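Local coordinates for extracellular solute-binding protein, family 1 (PDB 6FTH) that probably binds human milk oligosaccharides outside the cell and delivers them to a partner ABC transporter for uptake, at residues S149-G152 / Q153-F156; G421-D424 / G425-L429; L428-A431 / N432-Y435. All coordinates share one frame; numbering follows the deposited sequence.

The three local contacts meet where the loop entering strand 154-158 lies against helix 423-432. Contacts 2 and 3 follow one another along that helix, sharing L428 and L429, with centres about 10 Å apart. Contact 1 sits about 7 Å from contact 3, centre to centre, and is tied to it by probable hydrogen bonds, H154 NE2 to N432 OD1 at 2.6 Å and M155 N to Y435 OH at 2.9 Å. Contact 2, about 13 Å from contact 1 between centres, reaches it by packing: L428 CD1 lies 3.5 Å from H154 CE1. In this family the sugar probably binds in the cleft between two lobes; how near these contacts lie is not established.

Contact 1 of 3, residues S149-G152 / Q153-F156; sequences SGTG and QHMF
T151 lies across the start of the Q153 side chain at about a right angle, its OG1 against CG of Q153 at 3.4 Å. The same oxygen accepts the backbone N-H of Q153, with T151 OG1 3.0 Å from Q153 N and an N-H...O angle of 160°. With OG1 anti to the threonine's own N (chi1 -180°), the hydroxyl reaches forward along the chain, while CG2 is brought to 3.3 Å from Q153 O. D330 holds the hydroxyl from outside, through OD1. Beyond CG the glutamine bends and brings its amide back past G152, where NE2 of Q153 comes to 3.8 Å from C of G152. Outside partners occupy both ends of that amide: OE1 takes the N-H of Y211, and NE2 gives to OD1 of N227, which also accepts from N of G152. The i to i+2 bond from Q153 N to T151 OG1 is that of an ST turn, which delivers the chain into strand 154-158, an inner strand of the mixed sheet in one lobe of the periplasmic-binding-protein fold; its position is consistent with a segment that crosses between the lobes. H154 turns its imidazole back over the segment just left, obliquely to the G152 carbonyl; CE1 of H154 is 3.3 Å from G152 C. At the far end of the ring NE2 stands 3.2 Å from T151 O and is hydrogen-bonded to OD1 of N432, while ND1 bonds G297 O. Oxygens facing both ring nitrogens would favour a doubly protonated imidazole, buried beside L428 and A431 of helix 423-432.

Contact 2 of 3, residues G421-D424 / G425-L429; sequences GDVD and GDNLL
D422 lays its carboxylate over the first turn of helix 423-432, where OD1 accepts the N-H of G425 at 3.1 Å from G425 N. The bond is nearly straight (173°), yet the N-H arrives from above the carboxylate plane. CG stands anti to the backbone N (chi1 172°), which carries the group forward over the helix start. Packing is tight here: a side-chain carbon on G425 would collide with OD2 of D422, the oxygen that bonds Y148 OH. Beneath it, D422 O receives D426 N at 2.9 Å, the first of the i to i+4 bonds continued by V423 with N427 and D424 with L428. An alanine in place of D422 would leave the G425 N-H without its side-chain acceptor and Y148 OH without its mate, and would probably hold the first turn less firmly. The water-lined parts are looser, and lie in two places. Near the helix start, waters bridge D426 OD2 to G421 N and D426 OD1 to D422 N. Elsewhere a third, 2.7 Å from D424 OD1, links that carboxylate to ND2 of N427, while W298 NE1 gives to the same oxygen. V423 and N427 lie side by side, with V423 CG1 3.6 Å from N427 ND2. With an inverse gamma turn centred on D422, this is an aspartate N-cap, its side chain accepting from the third residue of the helix.

Contact 3 of 3, residues L428-A431 / N432-Y435; sequences LLEA and NKPY
N432 rests the nitrogen of its amide against the branch of L428, ND2 lying 3.6 Å from L428 CG, as the two side chains cross obliquely. With CG anti to its own carbonyl carbon (chi1 -81°), the asparagine extends toward the loop before strand 154-158. There ND2 gives to T151 O and OD1 accepts from H154, two bonds that fix which way the amide is flipped. Its backbone N bonds L428 O at 2.9 Å, and L429 O more weakly. On the exposed flank E430 and K433 lie side by side, one turn apart and pointing the same way. The glutamate is folded at chi2 (-65°), whereas the lysine is stretched out beyond CG, and the two shapes bring K433 NZ to 2.7 Å from E430 OE2. This salt bridge meets the syn side of the carboxylate, 26° out of its plane; because K433 also touches a crystal neighbour, its pose may owe something to the lattice. The main chain of K433 returns to E430 as well, N giving to E430 O from well above the carbonyl plane. P434 has no N-H to offer the helix and places CD 3.5 Å from E430 O and 3.4 Å from A431 O. Y435 points its ring edge at A431 O, with CE2 3.3 Å from that oxygen, while its hydroxyl accepts M155 N and its ring stacks on W329. A431 O is buried without a polar partner; H154 CD2 approaches it too, at 3.4 Å. Carbon atoms of two aromatic rings and a proline thus lie against the carbonyl oxygen, and such contacts would probably repay only part of the lost hydrogen bond.

Contact 1 of 3, residues S149-G152 / Q153-F156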
# COMPACT_ATOMS: atom_id res chain seq x y z
N SER A 149 -7.25 5.10 6.77
CA SER A 149 -7.25 6.19 5.81
C SER A 149 -5.90 6.88 5.67
O SER A 149 -5.70 7.58 4.67
CB SER A 149 -8.29 7.24 6.18
OG SER A 149 -8.06 7.76 7.47
N GLY A 150 -5.00 6.72 6.65
CA GLY A 150 -3.66 7.29 6.57
C GLY A 150 -2.72 6.44 5.74
O GLY A 150 -3.11 5.42 5.17
N THR A 151 -1.46 6.88 5.69
CA THR A 151 -0.47 6.17 4.89
C THR A 151 0.00 4.88 5.56
O THR A 151 -0.07 4.70 6.78
CB THR A 151 0.71 7.07 4.51
OG1 THR A 151 1.62 6.29 3.73
CG2 THR A 151 1.41 7.64 5.73
N GLY A 152 0.50 3.97 4.74
CA GLY A 152 1.19 2.79 5.23
C GLY A 152 2.65 2.99 5.54
O GLY A 152 3.32 2.08 6.06
N GLN A 153 3.18 4.18 5.24
CA GLN A 153 4.60 4.47 5.32
C GLN A 153 4.91 5.28 6.57
O GLN A 153 4.23 6.27 6.85
CB GLN A 153 5.00 5.30 4.10
CG GLN A 153 4.47 4.78 2.79
CD GLN A 153 4.88 3.36 2.52
OE1 GLN A 153 6.01 2.96 2.80
NE2 GLN A 153 3.97 2.59 1.95
N HIS A 154 5.94 4.86 7.33
CA HIS A 154 6.33 5.55 8.56
C HIS A 154 7.83 5.44 8.77
O HIS A 154 8.47 4.53 8.27
CB HIS A 154 5.62 4.98 9.80
CG HIS A 154 4.18 4.76 9.55
ND1 HIS A 154 3.71 3.63 8.91
CD2 HIS A 154 3.11 5.57 9.72
CE1 HIS A 154 2.41 3.74 8.73
NE2 HIS A 154 2.03 4.91 9.20
N MET A 155 8.37 6.37 9.56
CA MET A 155 9.77 6.38 9.96
C MET A 155 9.81 6.20 11.47
O MET A 155 9.26 7.03 12.20
CB MET A 155 10.43 7.70 9.55
CG MET A 155 11.90 7.79 9.86
SD MET A 155 12.55 9.37 9.29
CE MET A 155 14.31 9.18 9.58
N PHE A 156 10.47 5.14 11.93
CA PHE A 156 10.56 4.84 13.35
C PHE A 156 11.96 5.14 13.89
O PHE A 156 12.96 4.99 13.18
CB PHE A 156 10.24 3.36 13.60
CG PHE A 156 8.86 2.97 13.15
CD1 PHE A 156 7.75 3.62 13.66
CD2 PHE A 156 8.67 1.97 12.21
CE1 PHE A 156 6.46 3.26 13.24
CE2 PHE A 156 7.40 1.61 11.79
CZ PHE A 156 6.29 2.27 12.30

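Contact 2 of 3, residues G421-D424 / G425-L429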
# COMPACT_ATOMS: atom_id res chain seq x y z
N GLY A 421 -10.78 -4.10 18.89
CA GLY A 421 -9.91 -5.24 18.79
C GLY A 421 -9.36 -5.57 17.43
O GLY A 421 -8.87 -6.69 17.23
N ASP A 422 -9.45 -4.66 16.46
CA ASP A 422 -8.71 -4.79 15.20
C ASP A 422 -7.36 -4.19 15.51
O ASP A 422 -7.12 -2.99 15.34
CB ASP A 422 -9.38 -4.06 14.05
CG ASP A 422 -8.52 -4.04 12.81
OD1 ASP A 422 -7.47 -4.71 12.79
OD2 ASP A 422 -8.93 -3.38 11.83
N VAL A 423 -6.46 -5.03 16.02
CA VAL A 423 -5.20 -4.53 16.55
C VAL A 423 -4.33 -3.92 15.45
O VAL A 423 -3.62 -2.93 15.68
CB VAL A 423 -4.49 -5.69 17.28
CG1 VAL A 423 -3.09 -5.35 17.66
CG2 VAL A 423 -5.31 -6.08 18.53
N ASP A 424 -4.37 -4.51 14.25
CA ASP A 424 -3.60 -3.93 13.15
C ASP A 424 -4.09 -2.52 12.83
O ASP A 424 -3.29 -1.59 12.68
CB ASP A 424 -3.64 -4.84 11.93
CG ASP A 424 -2.60 -4.44 10.87
OD1 ASP A 424 -1.46 -4.10 11.26
OD2 ASP A 424 -2.92 -4.46 9.66
N GLY A 425 -5.41 -2.33 12.74
CA GLY A 425 -5.94 -1.00 12.50
C GLY A 425 -5.61 -0.02 13.62
O GLY A 425 -5.25 1.14 13.37
N ASP A 426 -5.72 -0.46 14.88
CA ASP A 426 -5.37 0.40 16.00
C ASP A 426 -3.91 0.81 15.91
O ASP A 426 -3.57 1.98 16.15
CB ASP A 426 -5.60 -0.34 17.33
CG ASP A 426 -7.05 -0.66 17.61
OD1 ASP A 426 -7.99 -0.12 16.96
OD2 ASP A 426 -7.24 -1.47 18.56
N ASN A 427 -3.03 -0.14 15.59
CA ASN A 427 -1.61 0.13 15.48
C ASN A 427 -1.33 1.13 14.37
O ASN A 427 -0.56 2.07 14.55
CB ASN A 427 -0.85 -1.16 15.22
CG ASN A 427 -0.77 -2.07 16.45
OD1 ASN A 427 -0.98 -1.64 17.58
ND2 ASN A 427 -0.44 -3.31 16.22
N LEU A 428 -1.99 0.96 13.22
CA LEU A 428 -1.77 1.90 12.12
C LEU A 428 -2.28 3.29 12.47
O LEU A 428 -1.60 4.30 12.20
CB LEU A 428 -2.44 1.38 10.85
CG LEU A 428 -2.14 2.30 9.66
CD1 LEU A 428 -0.71 2.20 9.25
CD2 LEU A 428 -3.07 1.97 8.49
N LEU A 429 -3.47 3.38 13.04
CA LEU A 429 -4.01 4.67 13.48
C LEU A 429 -3.01 5.40 14.37
O LEU A 429 -2.73 6.60 14.18
CB LEU A 429 -5.30 4.42 14.26
CG LEU A 429 -6.66 5.04 13.94
CD1 LEU A 429 -7.45 5.18 15.26
CD2 LEU A 429 -6.62 6.34 13.19
O HOH W 1 -9.45 -1.81 19.96
O HOH W 2 -10.08 -1.86 16.62
O HOH W 3 0.36 -3.79 13.27

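Contact 3 of 3, residues L428-A431 / N432-Y435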
# COMPACT_ATOMS: atom_id res chain seq x y z
N LEU A 428 -1.99 0.96 13.22
CA LEU A 428 -1.77 1.90 12.12
C LEU A 428 -2.28 3.29 12.47
O LEU A 428 -1.60 4.30 12.20
CB LEU A 428 -2.44 1.38 10.85
CG LEU A 428 -2.14 2.30 9.66
CD1 LEU A 428 -0.71 2.20 9.25
CD2 LEU A 428 -3.07 1.97 8.49
N LEU A 429 -3.47 3.38 13.04
CA LEU A 429 -4.01 4.67 13.48
C LEU A 429 -3.01 5.40 14.37
O LEU A 429 -2.73 6.60 14.18
CB LEU A 429 -5.30 4.42 14.26
CG LEU A 429 -6.66 5.04 13.94
CD1 LEU A 429 -7.45 5.18 15.26
CD2 LEU A 429 -6.62 6.34 13.19
N GLU A 430 -2.45 4.68 15.35
CA GLU A 430 -1.49 5.29 16.27
C GLU A 430 -0.22 5.70 15.53
O GLU A 430 0.32 6.80 15.77
CB GLU A 430 -1.17 4.30 17.39
CG GLU A 430 -2.30 4.17 18.38
CD GLU A 430 -2.57 5.45 19.13
OE1 GLU A 430 -1.60 6.08 19.60
OE2 GLU A 430 -3.75 5.84 19.23
N ALA A 431 0.27 4.85 14.64
CA ALA A 431 1.47 5.18 13.89
C ALA A 431 1.28 6.40 13.00
O ALA A 431 2.26 7.05 12.65
CB ALA A 431 1.91 4.00 13.03
N ASN A 432 0.04 6.70 12.61
CA ASN A 432 -0.19 7.84 11.73
C ASN A 432 -0.37 9.16 12.47
O ASN A 432 -0.27 10.22 11.84
CB ASN A 432 -1.36 7.55 10.79
CG ASN A 432 -0.91 6.72 9.60
OD1 ASN A 432 0.25 6.83 9.17
ND2 ASN A 432 -1.79 5.85 9.09
N LYS A 433 -0.60 9.14 13.78
CA LYS A 433 -0.83 10.40 14.48
C LYS A 433 0.32 11.38 14.33
O LYS A 433 0.05 12.58 14.14
CB LYS A 433 -1.17 10.14 15.96
CG LYS A 433 -2.55 9.56 16.15
CD LYS A 433 -2.79 9.20 17.61
CE LYS A 433 -4.18 8.61 17.83
NZ LYS A 433 -4.47 8.42 19.29
N PRO A 434 1.59 10.97 14.40
CA PRO A 434 2.68 11.96 14.32
C PRO A 434 2.82 12.61 12.94
O PRO A 434 3.58 13.58 12.83
CB PRO A 434 3.94 11.14 14.68
CG PRO A 434 3.43 10.00 15.47
CD PRO A 434 2.10 9.66 14.81
N TYR A 435 2.14 12.10 11.91
CA TYR A 435 2.27 12.61 10.54
C TYR A 435 1.14 13.53 10.12
O TYR A 435 1.18 14.05 9.00
CB TYR A 435 2.38 11.44 9.55
CG TYR A 435 3.59 10.63 9.87
CD1 TYR A 435 4.87 11.07 9.54
CD2 TYR A 435 3.47 9.45 10.58
CE1 TYR A 435 5.99 10.36 9.90
CE2 TYR A 435 4.59 8.73 10.93
CZ TYR A 435 5.84 9.17 10.58
OH TYR A 435 6.97 8.46 10.94